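Local coordinates for protein fimbrial subunit type 1 (Actinomyces oris, PDB 3UXF) that is the major subunit of type 1 fimbriae and probably builds their shaft, as a secreted, cell-wall-linked protein of the bacterial surface, at residues A[75-89]-A[132-146]. Sequence-based numbering, arbitrary orientation.
With CA (calcium ion), chain D.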
loop_
_atom_site.group_PDB
_atom_site.type_symbol
_atom_site.label_atom_id
_atom_site.label_comp_id
_atom_site.label_asym_id
_atom_site.label_seq_id
_atom_site.Cartn_x
_atom_site.Cartn_y
_atom_site.Cartn_z
ATOM N N SER A 75 4.002 17.152 -9.982
ATOM C CA SER A 75 4.110 17.817 -11.281
ATOM C C SER A 75 3.118 17.258 -12.268
ATOM O O SER A 75 2.561 16.188 -12.065
ATOM C CB SER A 75 5.526 17.653 -11.849
ATOM O OG SER A 75 5.743 16.308 -12.249
ATOM N N ASP A 76 2.889 18.005 -13.353
ATOM C CA ASP A 76 2.086 17.547 -14.465
ATOM C C ASP A 76 0.607 17.355 -14.162
ATOM O O ASP A 76 -0.056 16.547 -14.802
ATOM C CB ASP A 76 2.676 16.263 -15.103
ATOM C CG ASP A 76 2.348 16.159 -16.566
ATOM O OD1 ASP A 76 2.236 17.227 -17.224
ATOM O OD2 ASP A 76 2.150 15.028 -17.062
ATOM N N VAL A 77 0.077 18.165 -13.249
ATOM C CA VAL A 77 -1.336 18.138 -12.943
ATOM C C VAL A 77 -1.950 19.417 -13.509
ATOM O O VAL A 77 -1.428 20.482 -13.260
ATOM C CB VAL A 77 -1.557 18.116 -11.434
ATOM C CG1 VAL A 77 -3.018 18.210 -11.121
ATOM C CG2 VAL A 77 -0.974 16.809 -10.848
ATOM N N GLU A 78 -3.028 19.287 -14.260
ATOM C CA GLU A 78 -3.669 20.485 -14.835
ATOM C C GLU A 78 -4.823 20.943 -13.955
ATOM O O GLU A 78 -5.674 20.132 -13.576
ATOM C CB GLU A 78 -4.209 20.158 -16.217
ATOM C CG GLU A 78 -4.833 21.349 -16.886
ATOM C CD GLU A 78 -5.555 20.945 -18.157
ATOM O OE1 GLU A 78 -6.728 20.522 -18.095
ATOM O OE2 GLU A 78 -4.918 21.030 -19.231
ATOM N N PHE A 79 -4.873 22.243 -13.646
ATOM C CA PHE A 79 -6.025 22.860 -12.997
ATOM C C PHE A 79 -6.697 23.799 -13.954
ATOM O O PHE A 79 -6.023 24.485 -14.710
ATOM C CB PHE A 79 -5.611 23.625 -11.735
ATOM C CG PHE A 79 -5.339 22.712 -10.575
ATOM C CD1 PHE A 79 -6.366 22.340 -9.752
ATOM C CD2 PHE A 79 -4.069 22.213 -10.346
ATOM C CE1 PHE A 79 -6.148 21.456 -8.672
ATOM C CE2 PHE A 79 -3.850 21.322 -9.289
ATOM C CZ PHE A 79 -4.892 20.989 -8.432
ATOM N N THR A 80 -8.015 23.781 -13.932
ATOM C CA THR A 80 -8.812 24.736 -14.683
ATOM C C THR A 80 -9.548 25.627 -13.686
ATOM O O THR A 80 -10.106 25.146 -12.708
ATOM C CB THR A 80 -9.815 24.017 -15.554
ATOM O OG1 THR A 80 -9.104 23.283 -16.548
ATOM C CG2 THR A 80 -10.743 25.027 -16.232
ATOM N N ILE A 81 -9.562 26.931 -13.935
ATOM C CA ILE A 81 -10.418 27.806 -13.155
ATOM C C ILE A 81 -11.532 28.344 -14.043
ATOM O O ILE A 81 -11.285 28.700 -15.205
ATOM C CB ILE A 81 -9.618 28.939 -12.465
ATOM C CG1 ILE A 81 -8.951 29.875 -13.483
ATOM C CG2 ILE A 81 -8.550 28.328 -11.573
ATOM C CD1 ILE A 81 -8.282 31.105 -12.831
ATOM N N THR A 82 -12.749 28.407 -13.509
ATOM C CA THR A 82 -13.859 28.961 -14.281
ATOM C C THR A 82 -14.483 30.113 -13.498
ATOM O O THR A 82 -14.880 29.922 -12.346
ATOM C CB THR A 82 -14.927 27.902 -14.535
ATOM O OG1 THR A 82 -14.325 26.806 -15.236
ATOM C CG2 THR A 82 -16.071 28.491 -15.361
ATOM N N LYS A 83 -14.551 31.319 -14.082
ATOM C CA LYS A 83 -15.156 32.442 -13.365
ATOM C C LYS A 83 -16.657 32.257 -13.171
ATOM O O LYS A 83 -17.345 31.794 -14.084
ATOM C CB LYS A 83 -14.900 33.778 -14.093
ATOM C CG LYS A 83 -15.232 35.007 -13.239
ATOM C CD LYS A 83 -14.768 36.305 -13.951
ATOM C CE LYS A 83 -15.770 37.450 -13.833
ATOM N NZ LYS A 83 -16.135 37.894 -12.482
ATOM N N LEU A 84 -17.143 32.565 -11.977
ATOM C CA LEU A 84 -18.566 32.399 -11.683
ATOM C C LEU A 84 -19.266 33.707 -11.950
ATOM O O LEU A 84 -18.652 34.791 -11.902
ATOM C CB LEU A 84 -18.788 31.966 -10.243
ATOM C CG LEU A 84 -18.071 30.661 -9.852
ATOM C CD1 LEU A 84 -18.500 30.230 -8.461
ATOM C CD2 LEU A 84 -18.319 29.535 -10.880
ATOM N N ASN A 85 -20.563 33.611 -12.235
ATOM C CA ASN A 85 -21.342 34.805 -12.544
ATOM C C ASN A 85 -21.858 35.449 -11.266
ATOM O O ASN A 85 -23.067 35.470 -10.981
ATOM C CB ASN A 85 -22.499 34.418 -13.454
ATOM C CG ASN A 85 -22.044 34.127 -14.876
ATOM O OD1 ASN A 85 -22.564 33.223 -15.540
ATOM N ND2 ASN A 85 -21.067 34.897 -15.350
ATOM N N VAL A 86 -20.914 35.949 -10.474
ATOM C CA VAL A 86 -21.207 36.776 -9.314
ATOM C C VAL A 86 -20.280 37.974 -9.376
ATOM O O VAL A 86 -19.122 37.875 -9.798
ATOM C CB VAL A 86 -21.001 36.047 -7.954
ATOM C CG1 VAL A 86 -22.055 34.933 -7.760
ATOM C CG2 VAL A 86 -19.589 35.501 -7.847
ATOM N N ASP A 87 -20.801 39.134 -8.998
ATOM C CA ASP A 87 -19.987 40.340 -9.044
ATOM C C ASP A 87 -19.481 40.638 -7.640
ATOM O O ASP A 87 -20.247 41.104 -6.786
ATOM C CB ASP A 87 -20.867 41.506 -9.553
ATOM C CG ASP A 87 -20.104 42.803 -9.726
ATOM O OD1 ASP A 87 -18.972 42.928 -9.216
ATOM O OD2 ASP A 87 -20.655 43.728 -10.406
ATOM N N LEU A 88 -18.185 40.393 -7.394
ATOM C CA LEU A 88 -17.683 40.533 -6.027
ATOM C C LEU A 88 -17.357 42.005 -5.706
ATOM O O LEU A 88 -16.865 42.325 -4.607
ATOM C CB LEU A 88 -16.466 39.628 -5.787
ATOM C CG LEU A 88 -16.799 38.121 -5.791
ATOM C CD1 LEU A 88 -15.589 37.381 -5.235
ATOM C CD2 LEU A 88 -18.033 37.825 -4.950
ATOM N N THR A 89 -17.645 42.904 -6.643
ATOM C CA THR A 89 -17.579 44.314 -6.300
ATOM C C THR A 89 -18.906 44.794 -5.715
ATOM O O THR A 89 -19.063 45.992 -5.452
ATOM C CB THR A 89 -17.164 45.224 -7.489
ATOM O OG1 THR A 89 -18.230 45.312 -8.432
ATOM C CG2 THR A 89 -15.914 44.707 -8.183
ATOM N N GLN A 132 -4.493 36.094 -16.063
ATOM C CA GLN A 132 -5.481 35.025 -16.072
ATOM C C GLN A 132 -6.612 35.179 -15.080
ATOM O O GLN A 132 -7.558 34.398 -15.104
ATOM C CB GLN A 132 -4.781 33.711 -15.776
ATOM C CG GLN A 132 -3.845 33.253 -16.859
ATOM C CD GLN A 132 -3.096 32.006 -16.410
ATOM O OE1 GLN A 132 -2.373 32.047 -15.415
ATOM N NE2 GLN A 132 -3.260 30.900 -17.154
ATOM N N THR A 133 -6.536 36.177 -14.211
ATOM C CA THR A 133 -7.524 36.271 -13.147
ATOM C C THR A 133 -7.961 37.707 -12.962
ATOM O O THR A 133 -7.202 38.647 -13.246
ATOM C CB THR A 133 -6.977 35.777 -11.774
ATOM O OG1 THR A 133 -5.813 36.527 -11.379
ATOM C CG2 THR A 133 -6.640 34.301 -11.814
ATOM N N GLU A 134 -9.184 37.873 -12.485
ATOM C CA GLU A 134 -9.662 39.201 -12.129
ATOM C C GLU A 134 -10.430 39.075 -10.818
ATOM O O GLU A 134 -10.637 37.963 -10.322
ATOM C CB GLU A 134 -10.548 39.776 -13.238
ATOM C CG GLU A 134 -11.766 38.955 -13.533
ATOM C CD GLU A 134 -12.516 39.429 -14.781
ATOM O OE1 GLU A 134 -13.272 40.418 -14.678
ATOM O OE2 GLU A 134 -12.358 38.795 -15.848
ATOM N N VAL A 135 -10.794 40.215 -10.237
ATOM C CA VAL A 135 -11.648 40.199 -9.046
ATOM C C VAL A 135 -12.912 39.418 -9.333
ATOM O O VAL A 135 -13.668 39.699 -10.293
ATOM C CB VAL A 135 -11.981 41.635 -8.588
ATOM C CG1 VAL A 135 -13.067 41.639 -7.538
ATOM C CG2 VAL A 135 -10.708 42.277 -8.018
ATOM N N GLY A 136 -13.168 38.415 -8.503
ATOM C CA GLY A 136 -14.346 37.590 -8.671
ATOM C C GLY A 136 -14.200 36.222 -8.039
ATOM O O GLY A 136 -13.207 35.936 -7.381
ATOM N N ALA A 137 -15.204 35.376 -8.242
ATOM C CA ALA A 137 -15.189 34.030 -7.693
ATOM C C ALA A 137 -14.900 33.014 -8.790
ATOM O O ALA A 137 -15.338 33.169 -9.924
ATOM C CB ALA A 137 -16.507 33.721 -7.010
ATOM N N TYR A 138 -14.153 31.974 -8.442
ATOM C CA TYR A 138 -13.780 30.953 -9.407
ATOM C C TYR A 138 -14.030 29.547 -8.900
ATOM O O TYR A 138 -13.803 29.244 -7.731
ATOM C CB TYR A 138 -12.296 31.072 -9.761
ATOM C CG TYR A 138 -11.951 32.290 -10.576
ATOM C CD1 TYR A 138 -11.815 32.209 -11.950
ATOM C CD2 TYR A 138 -11.758 33.520 -9.969
ATOM C CE1 TYR A 138 -11.501 33.318 -12.700
ATOM C CE2 TYR A 138 -11.445 34.634 -10.711
ATOM C CZ TYR A 138 -11.317 34.529 -12.075
ATOM O OH TYR A 138 -11.002 35.638 -12.817
ATOM N N LEU A 139 -14.478 28.688 -9.804
ATOM C CA LEU A 139 -14.614 27.275 -9.520
ATOM C C LEU A 139 -13.315 26.656 -10.008
ATOM O O LEU A 139 -12.943 26.819 -11.165
ATOM C CB LEU A 139 -15.803 26.685 -10.270
ATOM C CG LEU A 139 -16.106 25.211 -10.011
ATOM C CD1 LEU A 139 -16.388 24.979 -8.540
ATOM C CD2 LEU A 139 -17.284 24.763 -10.862
ATOM N N VAL A 140 -12.616 25.967 -9.116
ATOM C CA VAL A 140 -11.319 25.386 -9.441
ATOM C C VAL A 140 -11.429 23.878 -9.504
ATOM O O VAL A 140 -11.887 23.244 -8.539
ATOM C CB VAL A 140 -10.272 25.783 -8.398
ATOM C CG1 VAL A 140 -8.869 25.272 -8.800
ATOM C CG2 VAL A 140 -10.276 27.318 -8.207
ATOM N N SER A 141 -11.007 23.303 -10.615
ATOM C CA SER A 141 -11.128 21.860 -10.794
ATOM C C SER A 141 -9.843 21.265 -11.362
ATOM O O SER A 141 -9.210 21.823 -12.267
ATOM C CB SER A 141 -12.314 21.569 -11.716
ATOM O OG SER A 141 -12.467 20.163 -11.897
ATOM N N GLU A 142 -9.450 20.103 -10.845
ATOM C CA GLU A 142 -8.319 19.408 -11.426
ATOM C C GLU A 142 -8.767 18.638 -12.658
ATOM O O GLU A 142 -9.547 17.693 -12.554
ATOM C CB GLU A 142 -7.720 18.443 -10.396
ATOM C CG GLU A 142 -6.458 17.759 -10.855
ATOM C CD GLU A 142 -5.790 16.980 -9.719
ATOM O OE1 GLU A 142 -5.769 17.472 -8.575
ATOM O OE2 GLU A 142 -5.253 15.889 -9.982
ATOM N N THR A 143 -8.307 19.066 -13.828
ATOM C CA THR A 143 -8.878 18.568 -15.080
ATOM C C THR A 143 -7.993 17.602 -15.865
ATOM O O THR A 143 -8.447 17.015 -16.867
ATOM C CB THR A 143 -9.268 19.742 -16.002
ATOM O OG1 THR A 143 -8.190 20.689 -16.044
ATOM C CG2 THR A 143 -10.527 20.433 -15.469
ATOM N N ARG A 144 -6.724 17.490 -15.473
ATOM C CA ARG A 144 -5.896 16.374 -15.957
ATOM C C ARG A 144 -4.982 15.886 -14.855
ATOM O O ARG A 144 -4.217 16.666 -14.270
ATOM C CB ARG A 144 -5.053 16.730 -17.192
ATOM C CG ARG A 144 -4.480 15.458 -17.828
ATOM C CD ARG A 144 -3.500 15.702 -18.957
ATOM N NE ARG A 144 -2.538 16.755 -18.652
ATOM C CZ ARG A 144 -1.479 16.631 -17.848
ATOM N NH1 ARG A 144 -1.207 15.488 -17.217
ATOM N NH2 ARG A 144 -0.689 17.682 -17.666
ATOM N N THR A 145 -5.033 14.572 -14.610
ATOM C CA THR A 145 -4.388 13.974 -13.466
ATOM C C THR A 145 -3.646 12.746 -13.951
ATOM O O THR A 145 -4.285 11.874 -14.501
ATOM C CB THR A 145 -5.443 13.504 -12.450
ATOM O OG1 THR A 145 -6.304 14.608 -12.080
ATOM C CG2 THR A 145 -4.785 12.933 -11.196
ATOM N N PRO A 146 -2.328 12.699 -13.759
ATOM C CA PRO A 146 -1.573 11.485 -14.111
ATOM C C PRO A 146 -2.206 10.273 -13.425
ATOM O O PRO A 146 -2.754 10.426 -12.332
ATOM C CB PRO A 146 -0.197 11.745 -13.510
ATOM C CG PRO A 146 -0.063 13.247 -13.496
ATOM C CD PRO A 146 -1.455 13.738 -13.176
HETATM CA CA CA D . -6.214 40.716 -13.819
HETATM O O HOH W 1 -13.147 25.080 -13.467
HETATM O O HOH W 2 -16.903 36.312 -10.290
HETATM O O HOH W 3 -16.424 39.996 -9.646
HETATM O O HOH W 4 -7.785 42.578 -13.676
HETATM O O HOH W 5 -6.938 41.056 -11.481
HETATM O O HOH W 6 -5.052 42.143 -15.382
HETATM O O HOH W 7 -7.578 40.324 -15.714
#
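Ile-81 packs against Val-140 and Tyr-138 where strand 78-84 runs antiparallel to strand 136-144. Ile-81, Lys-83 and Arg-144 bury the most surface here. Ile-81 and Val-140 form a non-hydrogen-bonded pair. The CG1 of Ile-81 lies between its own backbone N and carbonyl carbon (chi1 63°), which sends Ile-81 CD1 to Thr-133 CG2 at 3.7 Å and to Tyr-138 CD1 at 3.8 Å. Its CG2 branch packs on Val-140 CG2. Phe-128 of strand 125-128 also touches Ile-81.

Lys-83 lays its CG over one face of the Tyr-138 ring, offset toward the rim. The chain then bends, and Lys-83 NZ donates to a water oxygen at 2.8 Å. The same water accepts from Ala-137 N and donates to the carbonyls of Leu-84 and Val-86. Tyr-138 OH accepts from Glu-134 N at 2.9 Å, next to Thr-133, whose O binds calcium together with Asp-130.

At the far end Arg-144 bends at chi3 (44°) to reach Asp-76. Arg-144 NH2 makes a salt bridge to Asp-76 OD1 at 3.0 Å, from above the carboxylate plane. Nearby, Thr-143 OG1 donates to Glu-78 OE1 at 2.5 Å, on its anti lone pair, and accepts from Thr-80 OG1 at 2.8 Å. Thr-143 and Arg-144 both face Glu-78, a classic beta bulge. The two strands are the central pair of a four-stranded antiparallel sheet in the N-terminal pilin domain, part of its beta sandwich.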